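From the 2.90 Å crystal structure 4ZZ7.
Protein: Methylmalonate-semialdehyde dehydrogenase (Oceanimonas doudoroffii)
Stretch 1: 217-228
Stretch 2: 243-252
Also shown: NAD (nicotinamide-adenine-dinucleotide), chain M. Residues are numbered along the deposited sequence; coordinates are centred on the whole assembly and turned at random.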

ATOM      1  N   ASP A 217      13.280   0.968  33.119  1.00 23.86           N
ATOM      2  CA  ASP A 217      13.298  -0.500  33.003  1.00 22.83           C
ATOM      3  C   ASP A 217      13.643  -0.948  31.575  1.00 24.49           C
ATOM      4  O   ASP A 217      12.970  -0.610  30.625  1.00 24.86           O
ATOM      5  CB  ASP A 217      11.954  -1.087  33.405  1.00 21.06           C
ATOM      6  CG  ASP A 217      12.007  -2.585  33.619  1.00 19.94           C
ATOM      7  OD1 ASP A 217      12.256  -3.346  32.649  1.00 19.00           O
ATOM      8  OD2 ASP A 217      11.771  -3.004  34.765  1.00 18.55           O
ATOM      9  N   ASP A 218      14.675  -1.760  31.450  1.00 27.67           N
ATOM     10  CA  ASP A 218      15.191  -2.171  30.147  1.00 29.75           C
ATOM     11  C   ASP A 218      14.237  -3.049  29.347  1.00 27.72           C
ATOM     12  O   ASP A 218      14.357  -3.111  28.114  1.00 26.98           O
ATOM     13  CB  ASP A 218      16.553  -2.871  30.303  1.00 32.86           C
ATOM     14  CG  ASP A 218      17.638  -1.925  30.819  1.00 37.48           C
ATOM     15  OD1 ASP A 218      17.321  -0.740  31.128  1.00 42.17           O
ATOM     16  OD2 ASP A 218      18.807  -2.365  30.929  1.00 40.56           O
ATOM     17  N   ARG A 219      13.293  -3.707  30.023  1.00 25.25           N
ATOM     18  CA  ARG A 219      12.279  -4.526  29.318  1.00 23.40           C
ATOM     19  C   ARG A 219      11.234  -3.704  28.514  1.00 21.78           C
ATOM     20  O   ARG A 219      10.571  -4.248  27.636  1.00 20.91           O
ATOM     21  CB  ARG A 219      11.559  -5.461  30.293  1.00 22.51           C
ATOM     22  CG  ARG A 219      12.464  -6.458  30.961  1.00 22.23           C
ATOM     23  CD  ARG A 219      11.825  -7.117  32.165  1.00 21.76           C
ATOM     24  NE  ARG A 219      11.664  -6.203  33.281  1.00 21.42           N
ATOM     25  CZ  ARG A 219      11.107  -6.537  34.441  1.00 22.41           C
ATOM     26  NH1 ARG A 219      10.662  -7.773  34.651  1.00 22.04           N
ATOM     27  NH2 ARG A 219      10.976  -5.630  35.408  1.00 24.15           N
ATOM     28  N   VAL A 220      11.072  -2.423  28.845  1.00 20.51           N
ATOM     29  CA  VAL A 220      10.142  -1.556  28.159  1.00 20.24           C
ATOM     30  C   VAL A 220      10.849  -1.104  26.910  1.00 19.84           C
ATOM     31  O   VAL A 220      11.821  -0.366  26.984  1.00 20.56           O
ATOM     32  CB  VAL A 220       9.745  -0.313  29.001  1.00 20.68           C
ATOM     33  CG1 VAL A 220       8.791   0.582  28.231  1.00 20.46           C
ATOM     34  CG2 VAL A 220       9.086  -0.720  30.310  1.00 21.15           C
ATOM     35  N   LYS A 221      10.318  -1.517  25.772  1.00 19.65           N
ATOM     36  CA  LYS A 221      10.913  -1.279  24.484  1.00 19.51           C
ATOM     37  C   LYS A 221      10.326  -0.108  23.698  1.00 18.71           C
ATOM     38  O   LYS A 221      10.900   0.265  22.683  1.00 19.09           O
ATOM     39  CB  LYS A 221      10.790  -2.549  23.647  1.00 21.43           C
ATOM     40  CG  LYS A 221      12.024  -3.430  23.695  1.00 23.42           C
ATOM     41  CD  LYS A 221      12.081  -4.290  24.932  1.00 25.13           C
ATOM     42  CE  LYS A 221      13.519  -4.462  25.429  1.00 27.70           C
ATOM     43  NZ  LYS A 221      14.424  -5.213  24.515  1.00 29.57           N
ATOM     44  N   ALA A 222       9.192   0.449  24.120  1.00 17.80           N
ATOM     45  CA  ALA A 222       8.617   1.612  23.439  1.00 17.46           C
ATOM     46  C   ALA A 222       7.698   2.385  24.351  1.00 17.48           C
ATOM     47  O   ALA A 222       6.976   1.799  25.147  1.00 18.17           O
ATOM     48  CB  ALA A 222       7.857   1.182  22.190  1.00 17.57           C
ATOM     49  N   VAL A 223       7.692   3.700  24.204  1.00 17.51           N
ATOM     50  CA  VAL A 223       6.870   4.557  25.051  1.00 18.02           C
ATOM     51  C   VAL A 223       6.003   5.536  24.245  1.00 18.28           C
ATOM     52  O   VAL A 223       6.530   6.386  23.528  1.00 18.06           O
ATOM     53  CB  VAL A 223       7.766   5.345  26.028  1.00 18.15           C
ATOM     54  CG1 VAL A 223       6.921   6.234  26.944  1.00 18.19           C
ATOM     55  CG2 VAL A 223       8.641   4.380  26.834  1.00 17.68           C
ATOM     56  N   SER A 224       4.682   5.414  24.392  1.00 18.87           N
ATOM     57  CA  SER A 224       3.700   6.370  23.824  1.00 18.96           C
ATOM     58  C   SER A 224       3.211   7.354  24.895  1.00 18.45           C
ATOM     59  O   SER A 224       2.493   6.962  25.825  1.00 17.61           O
ATOM     60  CB  SER A 224       2.482   5.628  23.253  1.00 19.31           C
ATOM     61  OG  SER A 224       2.779   4.942  22.045  1.00 19.82           O
ATOM     62  N   PHE A 225       3.606   8.623  24.762  1.00 18.15           N
ATOM     63  CA  PHE A 225       3.176   9.668  25.695  1.00 18.01           C
ATOM     64  C   PHE A 225       2.276  10.624  24.997  1.00 18.51           C
ATOM     65  O   PHE A 225       2.552  11.000  23.868  1.00 18.42           O
ATOM     66  CB  PHE A 225       4.342  10.481  26.272  1.00 17.86           C
ATOM     67  CG  PHE A 225       3.900  11.611  27.180  1.00 16.87           C
ATOM     68  CD1 PHE A 225       3.558  11.367  28.479  1.00 16.67           C
ATOM     69  CD2 PHE A 225       3.805  12.916  26.709  1.00 16.69           C
ATOM     70  CE1 PHE A 225       3.129  12.393  29.301  1.00 16.76           C
ATOM     71  CE2 PHE A 225       3.378  13.948  27.527  1.00 16.25           C
ATOM     72  CZ  PHE A 225       3.041  13.686  28.824  1.00 16.30           C
ATOM     73  N   VAL A 226       1.212  11.017  25.704  1.00 19.93           N
ATOM     74  CA  VAL A 226       0.297  12.092  25.294  1.00 20.96           C
ATOM     75  C   VAL A 226       0.114  12.994  26.517  1.00 22.01           C
ATOM     76  O   VAL A 226      -0.196  12.515  27.600  1.00 23.62           O
ATOM     77  CB  VAL A 226      -1.067  11.536  24.806  1.00 20.28           C
ATOM     78  CG1 VAL A 226      -2.064  12.649  24.531  1.00 20.12           C
ATOM     79  CG2 VAL A 226      -0.865  10.738  23.539  1.00 20.49           C
ATOM     80  N   GLY A 227       0.330  14.291  26.349  1.00 22.61           N
ATOM     81  CA  GLY A 227       0.199  15.236  27.455  1.00 23.15           C
ATOM     82  C   GLY A 227       0.742  16.608  27.098  1.00 23.28           C
ATOM     83  O   GLY A 227       0.697  17.005  25.932  1.00 23.56           O
ATOM     84  N   SER A 228       1.214  17.340  28.106  1.00 22.96           N
ATOM     85  CA  SER A 228       1.781  18.694  27.919  1.00 22.29           C
ATOM     86  C   SER A 228       3.167  18.675  27.251  1.00 21.48           C
ATOM     87  O   SER A 228       3.909  17.694  27.345  1.00 19.03           O
ATOM     88  CB  SER A 228       1.876  19.428  29.254  1.00 21.71           C
ATOM     89  OG  SER A 228       2.848  18.813  30.084  1.00 21.28           O
ATOM     90  N   GLY A 243      17.778   4.428  25.257  1.00 36.58           N
ATOM     91  CA  GLY A 243      17.805   3.601  24.034  1.00 37.00           C
ATOM     92  C   GLY A 243      16.472   3.271  23.347  1.00 37.32           C
ATOM     93  O   GLY A 243      16.436   3.060  22.111  1.00 36.10           O
ATOM     94  N   LYS A 244      15.385   3.213  24.133  1.00 34.04           N
ATOM     95  CA  LYS A 244      14.045   2.902  23.610  1.00 30.49           C
ATOM     96  C   LYS A 244      13.339   4.027  22.819  1.00 26.75           C
ATOM     97  O   LYS A 244      13.443   5.214  23.136  1.00 24.50           O
ATOM     98  CB  LYS A 244      13.125   2.403  24.719  1.00 30.41           C
ATOM     99  CG  LYS A 244      12.685   3.483  25.697  1.00 31.29           C
ATOM    100  CD  LYS A 244      12.281   2.887  27.039  1.00 30.51           C
ATOM    101  CE  LYS A 244      13.475   2.348  27.805  1.00 29.94           C
ATOM    102  NZ  LYS A 244      13.022   1.582  28.982  1.00 30.48           N
ATOM    103  N   ARG A 245      12.615   3.591  21.784  1.00 23.14           N
ATOM    104  CA  ARG A 245      11.880   4.465  20.899  1.00 20.49           C
ATOM    105  C   ARG A 245      10.734   5.126  21.644  1.00 20.21           C
ATOM    106  O   ARG A 245      10.292   4.627  22.689  1.00 20.67           O
ATOM    107  CB  ARG A 245      11.350   3.676  19.723  1.00 19.14           C
ATOM    108  CG  ARG A 245      10.412   2.541  20.096  1.00 18.39           C
ATOM    109  CD  ARG A 245       9.686   1.977  18.886  1.00 17.62           C
ATOM    110  NE  ARG A 245      10.543   1.186  18.002  1.00 16.49           N
ATOM    111  CZ  ARG A 245      10.160   0.680  16.830  1.00 15.98           C
ATOM    112  NH1 ARG A 245       8.913   0.855  16.375  1.00 15.46           N
ATOM    113  NH2 ARG A 245      11.026  -0.023  16.104  1.00 15.84           N
ATOM    114  N   CYS A 246      10.242   6.233  21.093  1.00 18.87           N
ATOM    115  CA  CYS A 246       9.255   7.051  21.781  1.00 18.29           C
ATOM    116  C   CYS A 246       8.511   7.958  20.808  1.00 17.75           C
ATOM    117  O   CYS A 246       9.041   8.349  19.767  1.00 16.19           O
ATOM    118  CB  CYS A 246       9.946   7.893  22.883  1.00 19.06           C
ATOM    119  SG  CYS A 246       8.905   9.041  23.851  1.00 19.02           S
ATOM    120  N   GLN A 247       7.262   8.259  21.166  1.00 17.85           N
ATOM    121  CA  GLN A 247       6.440   9.295  20.523  1.00 17.62           C
ATOM    122  C   GLN A 247       5.793  10.075  21.676  1.00 17.57           C
ATOM    123  O   GLN A 247       5.102   9.498  22.521  1.00 18.28           O
ATOM    124  CB  GLN A 247       5.387   8.696  19.550  1.00 17.41           C
ATOM    125  CG  GLN A 247       4.382   7.715  20.192  1.00 17.92           C
ATOM    126  CD  GLN A 247       3.418   6.970  19.251  1.00 17.90           C
ATOM    127  OE1 GLN A 247       2.635   6.124  19.717  1.00 17.86           O
ATOM    128  NE2 GLN A 247       3.439   7.285  17.952  1.00 17.86           N
ATOM    129  N   ALA A 248       6.041  11.371  21.734  1.00 17.15           N
ATOM    130  CA  ALA A 248       5.461  12.189  22.759  1.00 17.57           C
ATOM    131  C   ALA A 248       4.717  13.349  22.141  1.00 18.46           C
ATOM    132  O   ALA A 248       5.300  14.211  21.490  1.00 18.19           O
ATOM    133  CB  ALA A 248       6.537  12.699  23.676  1.00 18.17           C
ATOM    134  N   LEU A 249       3.416  13.370  22.371  1.00 20.04           N
ATOM    135  CA  LEU A 249       2.551  14.434  21.896  1.00 20.64           C
ATOM    136  C   LEU A 249       2.300  15.438  23.015  1.00 20.45           C
ATOM    137  O   LEU A 249       2.173  15.062  24.169  1.00 18.97           O
ATOM    138  CB  LEU A 249       1.239  13.840  21.390  1.00 21.00           C
ATOM    139  CG  LEU A 249       1.331  13.154  20.026  1.00 20.73           C
ATOM    140  CD1 LEU A 249       2.088  11.856  20.118  1.00 20.54           C
ATOM    141  CD2 LEU A 249      -0.051  12.881  19.460  1.00 21.62           C
ATOM    142  N   GLY A 250       2.184  16.703  22.627  1.00 21.62           N
ATOM    143  CA  GLY A 250       2.301  17.841  23.532  1.00 22.71           C
ATOM    144  C   GLY A 250       1.142  18.816  23.448  1.00 23.91           C
ATOM    145  O   GLY A 250       0.034  18.445  23.095  1.00 24.64           O
ATOM    146  N   GLY A 251       1.414  20.078  23.764  1.00 24.73           N
ATOM    147  CA  GLY A 251       0.381  21.106  23.792  1.00 25.99           C
ATOM    148  C   GLY A 251      -0.026  21.680  22.456  1.00 26.17           C
ATOM    149  O   GLY A 251       0.459  21.250  21.405  1.00 27.18           O
ATOM    150  N   ALA A 252      -0.903  22.681  22.511  1.00 26.23           N
ATOM    151  CA  ALA A 252      -1.528  23.237  21.312  1.00 25.31           C
ATOM    152  C   ALA A 252      -2.105  24.653  21.488  1.00 24.65           C
ATOM    153  O   ALA A 252      -2.549  25.019  22.565  1.00 23.36           O
ATOM    154  CB  ALA A 252      -2.610  22.288  20.867  1.00 24.76           C
TER
HETATM  155  PA  NAD M 501       0.635  16.247  31.704  1.00 47.36           P
HETATM  156  O1A NAD M 501       0.727  16.659  33.170  1.00 46.29           O
HETATM  157  O2A NAD M 501       1.523  16.874  30.642  1.00 43.25           O
HETATM  158  O5B NAD M 501       0.926  14.653  31.604  1.00 46.00           O
HETATM  159  C5B NAD M 501      -0.085  13.645  31.746  1.00 41.94           C
HETATM  160  C4B NAD M 501       0.511  12.309  32.188  1.00 38.73           C
HETATM  161  O4B NAD M 501       1.902  12.450  32.487  1.00 36.88           O
HETATM  162  C3B NAD M 501      -0.130  11.738  33.450  1.00 37.46           C
HETATM  163  O3B NAD M 501      -0.324  10.335  33.251  1.00 34.93           O
HETATM  164  C2B NAD M 501       0.845  12.073  34.576  1.00 37.53           C
HETATM  165  O2B NAD M 501       1.005  11.127  35.638  1.00 37.76           O
HETATM  166  C1B NAD M 501       2.181  12.186  33.866  1.00 37.65           C
HETATM  167  N9A NAD M 501       3.056  13.248  34.449  1.00 39.19           N
HETATM  168  C8A NAD M 501       2.655  14.476  34.889  1.00 38.74           C
HETATM  169  N7A NAD M 501       3.711  15.189  35.335  1.00 38.34           N
HETATM  170  C5A NAD M 501       4.820  14.420  35.193  1.00 37.80           C
HETATM  171  C6A NAD M 501       6.275  14.577  35.486  1.00 36.51           C
HETATM  172  N6A NAD M 501       6.733  15.727  36.023  1.00 35.98           N
HETATM  173  N1A NAD M 501       7.104  13.540  35.187  1.00 35.24           N
HETATM  174  C2A NAD M 501       6.636  12.375  34.646  1.00 34.01           C
HETATM  175  N3A NAD M 501       5.338  12.156  34.346  1.00 32.17           N
HETATM  176  C4A NAD M 501       4.395  13.125  34.601  1.00 37.52           C
HETATM  177  O3  NAD M 501      -0.921  16.391  31.206  1.00 50.37           O
HETATM  178  PN  NAD M 501      -2.285  16.607  32.089  1.00 49.99           P
HETATM  179  O1N NAD M 501      -2.655  15.334  32.857  1.00 48.95           O
HETATM  180  O2N NAD M 501      -2.329  17.960  32.813  1.00 46.90           O
HETATM  181  O5D NAD M 501      -3.237  16.729  30.803  1.00 51.33           O
HETATM  182  C5D NAD M 501      -3.296  17.959  30.060  1.00 57.61           C
HETATM  183  C4D NAD M 501      -2.381  18.028  28.820  1.00 61.76           C
HETATM  184  O4D NAD M 501      -2.696  17.084  27.771  1.00 65.76           O
HETATM  185  C3D NAD M 501      -2.481  19.411  28.155  1.00 63.77           C
HETATM  186  O3D NAD M 501      -1.326  20.204  28.450  1.00 57.82           O
HETATM  187  C2D NAD M 501      -2.642  19.171  26.646  1.00 66.08           C
HETATM  188  O2D NAD M 501      -1.764  19.996  25.872  1.00 63.54           O
HETATM  189  C1D NAD M 501      -2.338  17.689  26.515  1.00 65.85           C
HETATM  190  N1N NAD M 501      -2.984  17.010  25.398  1.00 68.43           N
HETATM  191  C2N NAD M 501      -2.238  16.799  24.306  1.00 71.75           C
HETATM  192  C3N NAD M 501      -2.770  16.144  23.199  1.00 73.58           C
HETATM  193  C7N NAD M 501      -1.986  15.910  21.930  1.00 78.12           C
HETATM  194  O7N NAD M 501      -1.409  16.806  21.302  1.00 74.25           O
HETATM  195  N7N NAD M 501      -1.982  14.669  21.475  1.00 79.79           N
HETATM  196  C4N NAD M 501      -4.079  15.680  23.260  1.00 68.67           C
HETATM  197  C5N NAD M 501      -4.842  15.896  24.400  1.00 67.21           C
HETATM  198  C6N NAD M 501      -4.259  16.572  25.474  1.00 70.12           C

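Neighbouring parallel strands are joined by a simple rule: alternate residues of one strand reach across with both their N and O atoms, and the side chains of successive residue pairs fall on alternate faces. The contact in this dehydrogenase illustrates the rule and its endings.

Before the regular ladder, Lys244 turns its CA-to-CB bond toward the first stretch and gives up more surface to it than any other residue here. Its side chain, bent at chi1 and chi3 (both p), passes Val223, with CD 3.9 Å from CG2 of that valine, and carries the ammonium to the turn at Asp217 to Val220. There Lys244 NZ donates to Val220 O at 3.0 Å and lies 2.7 Å from Asp217 O, so a charged side chain meets backbone carbonyls.

Arg245 O accepts from Val223 N at 3.1 Å. Cys246 pairs with Val223, its CA making a CA-H...O contact of 3.3 Å to Val223 O, the same oxygen that accepts from Gln247 N at 3.1 Å. Gln247 then returns a bond through its O to Phe225 N, at 2.8 Å and nearly straight. Its side chain adds a second link on its own face of the sheet, where Ser224 OG donates to Gln247 OE1 at 2.6 Å.

Ala248 lies on the other face, beside Phe225, the two CB atoms 4.1 Å apart. Leu249 closes the ladder: its N donates to Phe225 O at 2.9 Å, and its O accepts from Gly227 N at 3.0 Å.

Beyond it the backbones stay close, with a CA-H...O contact of 3.0 Å from Gly250 CA to Gly227 O. The loops that follow the strands also meet the cofactor: Ser228 N donates to NAD O2A at 2.6 Å, while Gly251 CA approaches NAD O2D at 3.2 Å.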